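Local structure of ABC transporter, substrate binding protein (Aeropyrum pernix, 3EAF) at residues S213-R217 and Q241-E245; K33-K38 and E274-N279. The protein probably serves as the substrate-binding protein of an ABC transporter, capturing a solute outside the cell and delivering it to the membrane permease. All coordinates share one frame. Residue numbers count along the deposited sequence, not the author numbering.

Overall arrangement
The chain has the two-lobed build of periplasmic binding proteins, with one sheet in each lobe. Contact 1 lies in the lobe built on the sheet with strands 202-205, 227-230 and 251-255. It joins helix 209-222 to the short helix 239-243, and strand 227-230 runs between them in sequence. Contact 2 joins helix 18-38, from the lobe built on the sheet with strand 3-11, to helix 267-278. Their centres are 35 Å apart and their nearest atoms about 20 Å, so they do not touch. Along the chain, contact 1 is nested inside the loop closed by contact 2. One contact is thus local, the other ties distant parts of the sequence together.

Contact 1: residues S213-R217 and Q241-E245; sequences SLLGR and QLIGE
Segment 213-217 is helical and lies within helix 209-222. Segment 241-245 holds the last turn of helix 239-243, which ends at I243. G244 then leaves helical geometry with phi/psi of 82/178°. The closest CA atoms are those of R217 and I243, 4.7 Å apart. Together the segments bury 307 Å².

The polar part belongs to R217 (chi1 t, chi2 t, chi3 m). Its guanidinium reaches the carbonyl end of the short helix. R217 NE donates to L242 O at 3.1 Å. R217 NH2 adds weak bonds to Q241 O at 3.4 Å and L242 O at 3.5 Å. I243 O lies over one face of the guanidinium.

The apolar part is close packing. S213 CB meets L242 CB at 3.6 Å, and S213 CA meets I243 CG1 at 3.7 Å. G216 lets I243 in, with G216 C 4.0 Å from I243 CG2. S213 OG bonds to I209 O of its own helix.

G244 suits its place: a CB there would clash with R217 NH2 and with the preceding carbonyl. L214 and L215 touch helix 185-196. An arginine thus bonds to C-terminal carbonyls of a neighbouring helix, within an alpha/beta lobe of the periplasmic binding protein fold.

Contact 2: residues K33-K38 and E274-N279; sequences KYFNEK and EAARMN
Two helix ends cross here in the periplasmic binding protein fold, helix 18-38 against helix 267-278. The axes of 33-38 and 274-278 pass at 10.0 Å with a crossing angle of 82°. The closest CA atoms are Y34 and A275, 5.4 Å apart. N279 is the first residue to leave the second helix.

Y34 (chi1 t) fills the crossing. Its CD1 lies 3.5 Å from A275 CB, and its CE1 lies 3.8 Å from M278 SE, a Met-aromatic contact with selenomethionine. F294 of helix 288-304 touches both Y34 and A275. M278 CE also meets E37 CG at 3.6 Å.

E274 (chi1 t, chi2 t) takes two partners. Y34 OH donates to OE1 of E274 at 2.7 Å, and K38 NZ makes a salt bridge to OE2 of E274 at 2.7 Å. At the other end, one water links N279 ND2 (3.1 Å) weakly to K33 O (3.2 Å).

The chemistry implies an apolar centre with one carboxylate matched by a hydroxyl and an ammonium, and a wetter margin at N279.

Contact 1: residues S213-R217 and Q241-E245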
ATOM      1  N   SER A 213      -4.535  -2.585  15.549  1.00 10.25           N
ATOM      2  CA  SER A 213      -5.813  -2.674  16.254  1.00 10.32           C
ATOM      3  C   SER A 213      -5.658  -3.103  17.718  1.00 10.45           C
ATOM      4  O   SER A 213      -6.304  -2.539  18.606  1.00 10.73           O
ATOM      5  CB  SER A 213      -6.761  -3.610  15.515  1.00 10.22           C
ATOM      6  OG  SER A 213      -6.971  -3.143  14.195  1.00 10.50           O
ATOM      7  N   LEU A 214      -4.802  -4.091  17.963  1.00 10.46           N
ATOM      8  CA  LEU A 214      -4.475  -4.508  19.325  1.00 10.59           C
ATOM      9  C   LEU A 214      -3.941  -3.338  20.158  1.00 10.66           C
ATOM     10  O   LEU A 214      -4.286  -3.195  21.335  1.00 10.74           O
ATOM     11  CB  LEU A 214      -3.456  -5.652  19.315  1.00 10.38           C
ATOM     12  CG  LEU A 214      -3.942  -7.066  18.973  1.00 10.13           C
ATOM     13  CD1 LEU A 214      -2.752  -7.996  18.924  1.00  9.87           C
ATOM     14  CD2 LEU A 214      -4.958  -7.573  19.978  1.00  9.29           C
ATOM     15  N   LEU A 215      -3.107  -2.512  19.531  1.00 10.74           N
ATOM     16  CA  LEU A 215      -2.521  -1.334  20.172  1.00 11.30           C
ATOM     17  C   LEU A 215      -3.579  -0.277  20.479  1.00 11.35           C
ATOM     18  O   LEU A 215      -3.625   0.248  21.586  1.00 11.60           O
ATOM     19  CB  LEU A 215      -1.410  -0.731  19.298  1.00 11.03           C
ATOM     20  CG  LEU A 215      -0.659   0.486  19.865  1.00 11.52           C
ATOM     21  CD1 LEU A 215       0.230   0.091  21.039  1.00  9.42           C
ATOM     22  CD2 LEU A 215       0.173   1.172  18.769  1.00 11.76           C
ATOM     23  N   GLY A 216      -4.414   0.048  19.495  1.00 11.61           N
ATOM     24  CA  GLY A 216      -5.521   0.978  19.710  1.00 12.22           C
ATOM     25  C   GLY A 216      -6.433   0.528  20.834  1.00 12.69           C
ATOM     26  O   GLY A 216      -6.840   1.335  21.674  1.00 12.59           O
ATOM     27  N   ARG A 217      -6.752  -0.767  20.851  1.00 13.36           N
ATOM     28  CA  ARG A 217      -7.591  -1.349  21.903  1.00 13.86           C
ATOM     29  C   ARG A 217      -6.901  -1.261  23.267  1.00 14.04           C
ATOM     30  O   ARG A 217      -7.532  -0.906  24.264  1.00 13.63           O
ATOM     31  CB  ARG A 217      -7.957  -2.804  21.569  1.00 13.90           C
ATOM     32  CG  ARG A 217      -8.899  -3.459  22.575  1.00 14.50           C
ATOM     33  CD  ARG A 217      -9.291  -4.890  22.172  1.00 14.24           C
ATOM     34  NE  ARG A 217     -10.330  -4.944  21.143  1.00 15.41           N
ATOM     35  CZ  ARG A 217     -11.638  -4.837  21.375  1.00 16.48           C
ATOM     36  NH1 ARG A 217     -12.095  -4.653  22.606  1.00 16.77           N
ATOM     37  NH2 ARG A 217     -12.500  -4.913  20.367  1.00 17.08           N
ATOM     38  N   GLN A 241     -14.502  -2.856  14.626  1.00 15.23           N
ATOM     39  CA  GLN A 241     -14.715  -4.117  15.328  1.00 15.69           C
ATOM     40  C   GLN A 241     -13.436  -4.619  16.029  1.00 15.16           C
ATOM     41  O   GLN A 241     -13.493  -5.127  17.149  1.00 15.33           O
ATOM     42  CB  GLN A 241     -15.271  -5.162  14.350  1.00 16.32           C
ATOM     43  CG  GLN A 241     -16.632  -4.790  13.670  1.00 19.03           C
ATOM     44  CD  GLN A 241     -16.558  -3.689  12.570  1.00 22.75           C
ATOM     45  OE1 GLN A 241     -15.510  -3.457  11.942  1.00 21.49           O
ATOM     46  NE2 GLN A 241     -17.701  -3.022  12.331  1.00 23.46           N
ATOM     47  N   LEU A 242     -12.285  -4.464  15.377  1.00 14.48           N
ATOM     48  CA  LEU A 242     -11.013  -4.924  15.947  1.00 13.94           C
ATOM     49  C   LEU A 242     -10.499  -4.056  17.107  1.00 13.88           C
ATOM     50  O   LEU A 242      -9.897  -4.571  18.057  1.00 13.66           O
ATOM     51  CB  LEU A 242      -9.937  -5.065  14.862  1.00 13.76           C
ATOM     52  CG  LEU A 242     -10.157  -6.111  13.762  1.00 13.57           C
ATOM     53  CD1 LEU A 242      -9.054  -6.025  12.737  1.00 13.55           C
ATOM     54  CD2 LEU A 242     -10.251  -7.532  14.353  1.00 13.58           C
ATOM     55  N   ILE A 243     -10.734  -2.751  17.017  1.00 13.68           N
ATOM     56  CA  ILE A 243     -10.296  -1.811  18.055  1.00 14.03           C
ATOM     57  C   ILE A 243     -11.317  -1.728  19.202  1.00 14.27           C
ATOM     58  O   ILE A 243     -10.938  -1.635  20.367  1.00 14.12           O
ATOM     59  CB  ILE A 243      -9.991  -0.402  17.458  1.00 13.81           C
ATOM     60  CG1 ILE A 243      -8.790  -0.484  16.497  1.00 14.10           C
ATOM     61  CG2 ILE A 243      -9.743   0.631  18.572  1.00 13.93           C
ATOM     62  CD1 ILE A 243      -8.600   0.724  15.598  1.00 13.87           C
ATOM     63  N   GLY A 244     -12.603  -1.771  18.859  1.00 14.62           N
ATOM     64  CA  GLY A 244     -13.679  -1.656  19.848  1.00 15.37           C
ATOM     65  C   GLY A 244     -14.041  -0.234  20.265  1.00 16.04           C
ATOM     66  O   GLY A 244     -13.413   0.744  19.834  1.00 15.86           O
ATOM     67  N   GLU A 245     -15.051  -0.139  21.130  1.00 16.79           N
ATOM     68  CA  GLU A 245     -15.650   1.118  21.590  1.00 17.96           C
ATOM     69  C   GLU A 245     -14.648   2.092  22.232  1.00 17.77           C
ATOM     70  O   GLU A 245     -14.818   3.311  22.143  1.00 17.51           O
ATOM     71  CB  GLU A 245     -16.830   0.792  22.533  1.00 18.76           C
ATOM     72  CG  GLU A 245     -17.343   1.935  23.437  1.00 22.16           C
ATOM     73  CD  GLU A 245     -16.605   2.026  24.778  1.00 25.38           C
ATOM     74  OE1 GLU A 245     -16.388   0.975  25.434  1.00 27.75           O
ATOM     75  OE2 GLU A 245     -16.251   3.156  25.181  1.00 26.75           O
TER

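Contact 2: residues K33-K38 and E274-N279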
ATOM      1  N   LYS A  33      -8.876 -11.715 -14.037  1.00  8.71           N
ATOM      2  CA  LYS A  33      -9.996 -12.399 -14.674  1.00  9.42           C
ATOM      3  C   LYS A  33     -10.904 -11.401 -15.391  1.00  9.84           C
ATOM      4  O   LYS A  33     -11.360 -11.671 -16.506  1.00 10.07           O
ATOM      5  CB  LYS A  33     -10.796 -13.222 -13.660  1.00  9.39           C
ATOM      6  CG  LYS A  33     -10.023 -14.393 -13.052  1.00  9.68           C
ATOM      7  CD  LYS A  33     -10.840 -15.038 -11.950  1.00 11.55           C
ATOM      8  CE  LYS A  33     -10.211 -16.331 -11.440  1.00 12.75           C
ATOM      9  NZ  LYS A  33     -11.148 -17.002 -10.497  1.00 14.14           N
ATOM     10  N   TYR A  34     -11.140 -10.252 -14.756  1.00 10.00           N
ATOM     11  CA  TYR A  34     -12.002  -9.203 -15.309  1.00 10.26           C
ATOM     12  C   TYR A  34     -11.494  -8.678 -16.635  1.00 10.46           C
ATOM     13  O   TYR A  34     -12.204  -8.755 -17.639  1.00 10.17           O
ATOM     14  CB  TYR A  34     -12.169  -8.045 -14.325  1.00 10.23           C
ATOM     15  CG  TYR A  34     -13.087  -6.932 -14.798  1.00 10.25           C
ATOM     16  CD1 TYR A  34     -14.475  -7.095 -14.803  1.00 11.07           C
ATOM     17  CD2 TYR A  34     -12.568  -5.715 -15.230  1.00  9.92           C
ATOM     18  CE1 TYR A  34     -15.319  -6.071 -15.230  1.00 10.73           C
ATOM     19  CE2 TYR A  34     -13.404  -4.681 -15.662  1.00 10.63           C
ATOM     20  CZ  TYR A  34     -14.774  -4.863 -15.654  1.00 10.79           C
ATOM     21  OH  TYR A  34     -15.597  -3.842 -16.078  1.00 11.07           O
ATOM     22  N   PHE A  35     -10.271  -8.151 -16.641  1.00 10.60           N
ATOM     23  CA  PHE A  35      -9.729  -7.526 -17.842  1.00 11.06           C
ATOM     24  C   PHE A  35      -9.447  -8.537 -18.957  1.00 11.67           C
ATOM     25  O   PHE A  35      -9.646  -8.227 -20.139  1.00 11.49           O
ATOM     26  CB  PHE A  35      -8.512  -6.653 -17.517  1.00 11.04           C
ATOM     27  CG  PHE A  35      -8.843  -5.447 -16.666  1.00 10.96           C
ATOM     28  CD1 PHE A  35      -9.634  -4.418 -17.172  1.00 10.46           C
ATOM     29  CD2 PHE A  35      -8.371  -5.349 -15.358  1.00 11.26           C
ATOM     30  CE1 PHE A  35      -9.949  -3.306 -16.390  1.00 11.31           C
ATOM     31  CE2 PHE A  35      -8.677  -4.234 -14.565  1.00 11.54           C
ATOM     32  CZ  PHE A  35      -9.469  -3.220 -15.081  1.00 11.39           C
ATOM     33  N   ASN A  36      -9.013  -9.744 -18.590  1.00 12.13           N
ATOM     34  CA  ASN A  36      -8.874 -10.822 -19.579  1.00 12.80           C
ATOM     35  C   ASN A  36     -10.175 -11.019 -20.371  1.00 13.32           C
ATOM     36  O   ASN A  36     -10.173 -10.982 -21.608  1.00 13.13           O
ATOM     37  CB  ASN A  36      -8.439 -12.140 -18.919  1.00 12.70           C
ATOM     38  CG  ASN A  36      -6.921 -12.254 -18.763  1.00 13.11           C
ATOM     39  OD1 ASN A  36      -6.158 -11.633 -19.501  1.00 11.49           O
ATOM     40  ND2 ASN A  36      -6.481 -13.066 -17.806  1.00 14.04           N
ATOM     41  N   GLU A  37     -11.272 -11.191 -19.634  1.00 13.95           N
ATOM     42  CA  GLU A  37     -12.598 -11.449 -20.194  1.00 15.19           C
ATOM     43  C   GLU A  37     -13.170 -10.248 -20.967  1.00 15.23           C
ATOM     44  O   GLU A  37     -13.766 -10.421 -22.035  1.00 15.21           O
ATOM     45  CB  GLU A  37     -13.552 -11.888 -19.063  1.00 15.89           C
ATOM     46  CG  GLU A  37     -15.023 -12.121 -19.456  1.00 18.48           C
ATOM     47  CD  GLU A  37     -15.243 -13.356 -20.313  1.00 22.25           C
ATOM     48  OE1 GLU A  37     -14.461 -14.329 -20.214  1.00 24.36           O
ATOM     49  OE2 GLU A  37     -16.219 -13.359 -21.094  1.00 25.39           O
ATOM     50  N   LYS A  38     -13.002  -9.043 -20.428  1.00 15.12           N
ATOM     51  CA  LYS A  38     -13.488  -7.837 -21.107  1.00 15.26           C
ATOM     52  C   LYS A  38     -12.686  -7.573 -22.382  1.00 15.23           C
ATOM     53  O   LYS A  38     -13.223  -7.067 -23.367  1.00 14.93           O
ATOM     54  CB  LYS A  38     -13.432  -6.613 -20.180  1.00 15.47           C
ATOM     55  CG  LYS A  38     -14.492  -6.592 -19.068  1.00 15.68           C
ATOM     56  CD  LYS A  38     -15.883  -6.316 -19.609  1.00 16.54           C
ATOM     57  CE  LYS A  38     -16.891  -6.160 -18.482  1.00 16.88           C
ATOM     58  NZ  LYS A  38     -18.305  -6.109 -18.971  1.00 17.62           N
ATOM     59  N   GLU A 274     -18.441  -4.934 -10.634  1.00 11.69           N
ATOM     60  CA  GLU A 274     -18.809  -5.722 -11.810  1.00 11.90           C
ATOM     61  C   GLU A 274     -17.937  -6.978 -11.903  1.00 11.87           C
ATOM     62  O   GLU A 274     -18.442  -8.069 -12.185  1.00 11.28           O
ATOM     63  CB  GLU A 274     -18.729  -4.903 -13.105  1.00 11.92           C
ATOM     64  CG  GLU A 274     -19.460  -5.587 -14.280  1.00 12.24           C
ATOM     65  CD  GLU A 274     -19.097  -5.039 -15.654  1.00 12.63           C
ATOM     66  OE1 GLU A 274     -18.260  -4.120 -15.750  1.00 13.50           O
ATOM     67  OE2 GLU A 274     -19.655  -5.548 -16.654  1.00 14.31           O
ATOM     68  N   ALA A 275     -16.635  -6.817 -11.655  1.00 11.88           N
ATOM     69  CA  ALA A 275     -15.703  -7.947 -11.636  1.00 12.25           C
ATOM     70  C   ALA A 275     -16.162  -9.010 -10.644  1.00 12.68           C
ATOM     71  O   ALA A 275     -16.190 -10.202 -10.967  1.00 12.85           O
ATOM     72  CB  ALA A 275     -14.288  -7.474 -11.317  1.00 12.29           C
ATOM     73  N   ALA A 276     -16.552  -8.561  -9.452  1.00 13.49           N
ATOM     74  CA  ALA A 276     -17.110  -9.428  -8.418  1.00 14.25           C
ATOM     75  C   ALA A 276     -18.361 -10.189  -8.888  1.00 15.15           C
ATOM     76  O   ALA A 276     -18.447 -11.409  -8.703  1.00 14.93           O
ATOM     77  CB  ALA A 276     -17.408  -8.625  -7.163  1.00 14.08           C
ATOM     78  N   ARG A 277     -19.314  -9.487  -9.505  1.00 16.05           N
ATOM     79  CA  ARG A 277     -20.535 -10.143  -9.998  1.00 17.24           C
ATOM     80  C   ARG A 277     -20.220 -11.209 -11.039  1.00 17.83           C
ATOM     81  O   ARG A 277     -20.780 -12.296 -10.996  1.00 18.07           O
ATOM     82  CB  ARG A 277     -21.545  -9.139 -10.571  1.00 17.01           C
ATOM     83  CG  ARG A 277     -22.235  -8.247  -9.542  1.00 17.22           C
ATOM     84  CD  ARG A 277     -23.371  -7.411 -10.185  1.00 17.69           C
ATOM     85  NE  ARG A 277     -22.888  -6.484 -11.218  1.00 17.39           N
ATOM     86  CZ  ARG A 277     -22.482  -5.234 -10.990  1.00 17.51           C
ATOM     87  NH1 ARG A 277     -22.495  -4.730  -9.761  1.00 17.51           N
ATOM     88  NH2 ARG A 277     -22.061  -4.481 -11.998  1.00 16.85           N
HETATM   89  N   MSE A 278     -19.322 -10.888 -11.967  1.00 18.68           N
HETATM   90  CA  MSE A 278     -18.943 -11.795 -13.057  1.00 20.53           C
HETATM   91  C   MSE A 278     -18.177 -13.032 -12.584  1.00 19.70           C
HETATM   92  O   MSE A 278     -18.134 -14.050 -13.282  1.00 19.49           O
HETATM   93  CB  MSE A 278     -18.119 -11.048 -14.104  1.00 20.12           C
HETATM   94  CG  MSE A 278     -18.915 -10.025 -14.891  1.00 21.79           C
HETATM   95 SE   MSE A 278     -17.774  -8.848 -15.940  1.00 26.09          SE
HETATM   96  CE  MSE A 278     -16.930 -10.167 -17.112  1.00 24.01           C
ATOM     97  N   ASN A 279     -17.584 -12.942 -11.395  1.00 19.24           N
ATOM     98  CA  ASN A 279     -16.792 -14.035 -10.854  1.00 19.22           C
ATOM     99  C   ASN A 279     -17.356 -14.654  -9.565  1.00 19.29           C
ATOM    100  O   ASN A 279     -16.655 -15.352  -8.841  1.00 19.44           O
ATOM    101  CB  ASN A 279     -15.333 -13.591 -10.703  1.00 18.94           C
ATOM    102  CG  ASN A 279     -14.661 -13.352 -12.050  1.00 18.35           C
ATOM    103  OD1 ASN A 279     -14.200 -14.286 -12.701  1.00 17.29           O
ATOM    104  ND2 ASN A 279     -14.604 -12.095 -12.469  1.00 18.39           N
TER
HETATM  105  O   HOH W   1     -14.407 -11.969 -15.522  1.00 18.31           O
HETATM  106  O   HOH W   2     -14.376 -16.995 -11.846  1.00 27.25           O